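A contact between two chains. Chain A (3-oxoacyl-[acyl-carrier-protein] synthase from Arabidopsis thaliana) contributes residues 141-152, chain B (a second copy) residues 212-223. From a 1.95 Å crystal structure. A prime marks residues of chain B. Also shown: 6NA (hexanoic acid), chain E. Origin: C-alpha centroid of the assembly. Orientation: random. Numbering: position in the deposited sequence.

Chain A (141-152) RLRRLSPFFIPK
Chain B, residues 212-223: ALSVAGFSRSRA

The contact is a mainly apolar packing of a turn-rich segment of chain A against one side of a chain B helix, with polar contacts concentrated near the helix's C-terminal end; it buries 639 Å², both sides summed.

In chain A, residues 142-144 form a 3-10 segment, Leu145 (phi/psi -53/132) and Ser146 (-80/141) are extended, and a type I turn runs from Ser146 to Phe149, closed by Phe149 N to Ser146 O at 3.2 Å. Ser146, chi1 t, also accepts Phe148 N on its OG at 3.1 Å. Residues 149-152 begin a weakly bonded helix. Chain B is helical from Ala212′ to about Arg220′, and Arg222′ (67/27) takes the positive phi of a Schellman motif, with Ala223′ N to Phe218′ O at 3.1 Å and Arg222′ N to Ser219′ O at 3.0 Å. The register is set by CA-CA distances of 4.4 Å for Pro147-Ser221′ and 5.9 Å for Ile150-Gly217′.

Gly217′ permits the close approach. An ideal CB there would lie 3.0 Å from Phe149 CD2, a clash, and 3.1 Å from Ile150 CD1; instead, Gly217′ CA sits at the edge of the Phe149 ring, 4.0 Å from CD2. Phe149 (chi1 168°, chi2 70°) also places CZ 3.7 Å from Leu213′ CD2, the leucine being t, p. Leu145, likewise t, p, points toward the helix, with CD2 3.9 Å from Ala216′ CB and CD1 4.3 Å from Leu213′ CD1.

Ile150 (m, m) covers one face of the Phe218′ ring (chi1 -83°, chi2 -65°): its CG1 is 4.2 Å from the centroid and 4° off the normal, a CH-pi contact, while Ile150 CG2 is 3.7 Å from Phe218′ CE1. Although the CA-to-CB bond of Phe218′ points away, its ring end comes nearer. Hexanoic acid meets the ring edge, 6NA CB lying 3.6 Å from Phe218′ CZ.

Arg220′ (t, p, t, chi4 92°) donates from NE to Leu145 O at 2.8 Å, but the 122° angle makes this hydrogen bond weak. Pro147 CG lies over one face of the guanidinium, 4.0 Å from Arg220′ NH1. Ser221′, chi1 m, brings OG to 2.7 Å from Pro147 O. Water 1 bridges the chains: it accepts from Ile150 N at 3.2 Å and donates to Ser221′ OG at 2.7 Å, and its oxygen is 2.6 Å from Gly217′ O.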

# COMPACT_ATOMS: atom_id res chain seq x y z
N ARG A 141 12.99 -14.57 -24.63
CA ARG A 141 14.26 -14.67 -23.91
C ARG A 141 14.04 -14.77 -22.40
O ARG A 141 14.74 -14.13 -21.61
CB ARG A 141 15.17 -13.47 -24.25
CG ARG A 141 15.67 -13.42 -25.69
CD ARG A 141 16.62 -12.26 -25.93
NE ARG A 141 16.01 -10.95 -25.68
CZ ARG A 141 16.31 -10.15 -24.66
NH1 ARG A 141 17.24 -10.51 -23.77
NH2 ARG A 141 15.69 -8.99 -24.51
N LEU A 142 13.07 -15.59 -22.00
CA LEU A 142 12.65 -15.68 -20.60
C LEU A 142 13.68 -16.32 -19.66
O LEU A 142 13.61 -16.13 -18.45
CB LEU A 142 11.30 -16.40 -20.47
CG LEU A 142 10.04 -15.53 -20.46
CD1 LEU A 142 8.80 -16.40 -20.47
CD2 LEU A 142 10.02 -14.58 -19.27
N ARG A 143 14.63 -17.07 -20.23
CA ARG A 143 15.73 -17.66 -19.46
C ARG A 143 16.52 -16.60 -18.69
O ARG A 143 17.07 -16.87 -17.62
CB ARG A 143 16.67 -18.43 -20.40
CG ARG A 143 17.86 -19.09 -19.73
CD ARG A 143 19.02 -19.28 -20.71
NE ARG A 143 20.12 -20.04 -20.11
CZ ARG A 143 20.28 -21.36 -20.23
NH1 ARG A 143 19.42 -22.09 -20.94
NH2 ARG A 143 21.31 -21.95 -19.65
N ARG A 144 16.57 -15.38 -19.24
CA ARG A 144 17.31 -14.27 -18.64
C ARG A 144 16.61 -13.67 -17.41
O ARG A 144 17.24 -12.92 -16.66
CB ARG A 144 17.56 -13.16 -19.68
CG ARG A 144 18.16 -13.61 -21.00
CD ARG A 144 19.66 -13.92 -20.92
NE ARG A 144 20.48 -12.72 -21.07
CZ ARG A 144 21.79 -12.72 -21.31
NH1 ARG A 144 22.46 -13.86 -21.42
NH2 ARG A 144 22.43 -11.56 -21.43
N LEU A 145 15.33 -14.00 -17.22
CA LEU A 145 14.54 -13.43 -16.11
C LEU A 145 15.23 -13.61 -14.76
O LEU A 145 15.70 -14.70 -14.44
CB LEU A 145 13.12 -14.00 -16.08
CG LEU A 145 12.12 -13.36 -15.11
CD1 LEU A 145 11.77 -11.94 -15.54
CD2 LEU A 145 10.86 -14.20 -15.01
N SER A 146 15.29 -12.53 -14.00
CA SER A 146 16.00 -12.51 -12.72
C SER A 146 15.18 -13.14 -11.59
O SER A 146 13.96 -12.94 -11.54
CB SER A 146 16.37 -11.07 -12.35
OG SER A 146 17.04 -11.01 -11.10
N PRO A 147 15.84 -13.89 -10.69
CA PRO A 147 15.18 -14.40 -9.49
C PRO A 147 14.76 -13.27 -8.55
O PRO A 147 13.92 -13.47 -7.67
CB PRO A 147 16.27 -15.25 -8.81
CG PRO A 147 17.30 -15.50 -9.86
CD PRO A 147 17.25 -14.31 -10.77
N PHE A 148 15.35 -12.09 -8.75
CA PHE A 148 15.07 -10.91 -7.94
C PHE A 148 13.98 -10.02 -8.53
O PHE A 148 13.71 -8.94 -8.01
CB PHE A 148 16.34 -10.08 -7.73
CG PHE A 148 17.46 -10.83 -7.08
CD1 PHE A 148 18.56 -11.25 -7.82
CD2 PHE A 148 17.42 -11.12 -5.72
CE1 PHE A 148 19.60 -11.95 -7.22
CE2 PHE A 148 18.46 -11.82 -5.11
CZ PHE A 148 19.55 -12.23 -5.86
N PHE A 149 13.35 -10.47 -9.62
CA PHE A 149 12.33 -9.67 -10.30
C PHE A 149 11.16 -9.30 -9.38
O PHE A 149 10.84 -8.12 -9.24
CB PHE A 149 11.82 -10.36 -11.57
CG PHE A 149 10.57 -9.74 -12.15
CD1 PHE A 149 10.62 -8.48 -12.75
CD2 PHE A 149 9.35 -10.40 -12.08
CE1 PHE A 149 9.47 -7.89 -13.28
CE2 PHE A 149 8.19 -9.82 -12.61
CZ PHE A 149 8.26 -8.57 -13.21
N ILE A 150 10.55 -10.31 -8.75
CA ILE A 150 9.40 -10.08 -7.86
C ILE A 150 9.76 -9.18 -6.66
O ILE A 150 9.06 -8.19 -6.41
CB ILE A 150 8.72 -11.41 -7.41
CG1 ILE A 150 8.04 -12.12 -8.60
CG2 ILE A 150 7.72 -11.17 -6.27
CD1 ILE A 150 6.83 -11.39 -9.20
N PRO A 151 10.83 -9.51 -5.91
CA PRO A 151 11.22 -8.67 -4.77
C PRO A 151 11.46 -7.19 -5.10
O PRO A 151 11.20 -6.34 -4.26
CB PRO A 151 12.52 -9.32 -4.28
CG PRO A 151 12.44 -10.72 -4.73
CD PRO A 151 11.73 -10.68 -6.04
N LYS A 152 11.96 -6.89 -6.30
CA LYS A 152 12.28 -5.49 -6.63
C LYS A 152 11.14 -4.66 -7.21
O LYS A 152 11.29 -3.45 -7.40
CB LYS A 152 13.57 -5.38 -7.47
CG LYS A 152 13.47 -5.84 -8.92
CD LYS A 152 14.78 -5.52 -9.64
CE LYS A 152 15.19 -6.62 -10.62
NZ LYS A 152 14.36 -6.68 -11.87
N ALA B 212 1.22 -14.72 -17.30
CA ALA B 212 2.54 -15.15 -17.77
C ALA B 212 3.68 -14.70 -16.87
O ALA B 212 4.41 -15.54 -16.33
CB ALA B 212 2.76 -14.65 -19.18
N LEU B 213 3.82 -13.39 -16.69
CA LEU B 213 4.97 -12.82 -15.98
C LEU B 213 4.95 -13.08 -14.48
O LEU B 213 6.01 -13.26 -13.87
CB LEU B 213 5.10 -11.32 -16.29
CG LEU B 213 6.42 -10.63 -15.92
CD1 LEU B 213 7.61 -11.31 -16.59
CD2 LEU B 213 6.37 -9.15 -16.29
N SER B 214 3.76 -13.09 -13.88
CA SER B 214 3.62 -13.37 -12.46
C SER B 214 4.08 -14.79 -12.14
O SER B 214 4.87 -15.01 -11.22
CB SER B 214 2.17 -13.18 -12.01
OG SER B 214 1.73 -11.85 -12.23
N VAL B 215 3.60 -15.75 -12.94
CA VAL B 215 3.98 -17.16 -12.78
C VAL B 215 5.47 -17.35 -13.09
O VAL B 215 6.16 -18.03 -12.33
CB VAL B 215 3.08 -18.10 -13.64
CG1 VAL B 215 3.50 -19.56 -13.47
CG2 VAL B 215 1.62 -17.95 -13.26
N ALA B 216 5.95 -16.74 -14.17
CA ALA B 216 7.37 -16.80 -14.53
C ALA B 216 8.27 -16.21 -13.44
O ALA B 216 9.31 -16.80 -13.11
CB ALA B 216 7.62 -16.10 -15.86
N GLY B 217 7.86 -15.07 -12.90
CA GLY B 217 8.62 -14.37 -11.87
C GLY B 217 8.73 -15.16 -10.58
O GLY B 217 9.82 -15.31 -10.03
N PHE B 218 7.59 -15.68 -10.12
CA PHE B 218 7.56 -16.51 -8.91
C PHE B 218 8.25 -17.87 -9.11
O PHE B 218 8.90 -18.37 -8.18
CB PHE B 218 6.13 -16.70 -8.41
CG PHE B 218 5.62 -15.57 -7.56
CD1 PHE B 218 6.20 -15.29 -6.33
CD2 PHE B 218 4.55 -14.79 -7.99
CE1 PHE B 218 5.73 -14.24 -5.54
CE2 PHE B 218 4.07 -13.74 -7.21
CZ PHE B 218 4.66 -13.47 -5.98
N SER B 219 8.11 -18.45 -10.30
CA SER B 219 8.81 -19.69 -10.66
C SER B 219 10.33 -19.51 -10.62
O SER B 219 11.05 -20.38 -10.13
CB SER B 219 8.39 -20.20 -12.04
OG SER B 219 7.03 -20.58 -12.07
N ARG B 220 10.80 -18.39 -11.15
CA ARG B 220 12.24 -18.10 -11.22
C ARG B 220 12.85 -17.91 -9.82
O ARG B 220 14.03 -18.19 -9.61
CB ARG B 220 12.50 -16.88 -12.11
CG ARG B 220 13.97 -16.64 -12.46
CD ARG B 220 14.51 -17.68 -13.44
NE ARG B 220 15.91 -17.42 -13.77
CZ ARG B 220 16.95 -17.94 -13.13
NH1 ARG B 220 16.76 -18.77 -12.11
NH2 ARG B 220 18.18 -17.64 -13.51
N SER B 221 12.03 -17.44 -8.88
CA SER B 221 12.45 -17.28 -7.49
C SER B 221 12.45 -18.61 -6.73
O SER B 221 12.89 -18.68 -5.58
CB SER B 221 11.53 -16.28 -6.77
OG SER B 221 11.66 -14.98 -7.32
N ARG B 222 11.95 -19.66 -7.39
CA ARG B 222 11.80 -21.01 -6.81
C ARG B 222 10.74 -21.05 -5.70
O ARG B 222 10.80 -21.91 -4.81
CB ARG B 222 13.14 -21.57 -6.32
CG ARG B 222 14.00 -22.27 -7.38
CD ARG B 222 14.64 -21.30 -8.36
NE ARG B 222 15.37 -20.22 -7.69
CZ ARG B 222 16.69 -20.18 -7.53
NH1 ARG B 222 17.46 -21.16 -7.99
NH2 ARG B 222 17.25 -19.15 -6.90
N ALA B 223 9.77 -20.14 -5.77
CA ALA B 223 8.75 -20.01 -4.74
C ALA B 223 7.55 -20.93 -4.97
O ALA B 223 6.81 -21.23 -4.03
CB ALA B 223 8.29 -18.56 -4.63
CA 6NA E . 4.74 -12.96 -2.08
C 6NA E . 4.09 -12.71 -0.73
O 6NA E . 4.72 -12.24 0.20
CB 6NA E . 5.00 -11.67 -2.87
CG 6NA E . 3.93 -10.59 -2.70
CD 6NA E . 2.80 -10.71 -3.72
C6 6NA E . 1.65 -9.81 -3.33
O HOH W 1 11.48 -13.34 -9.41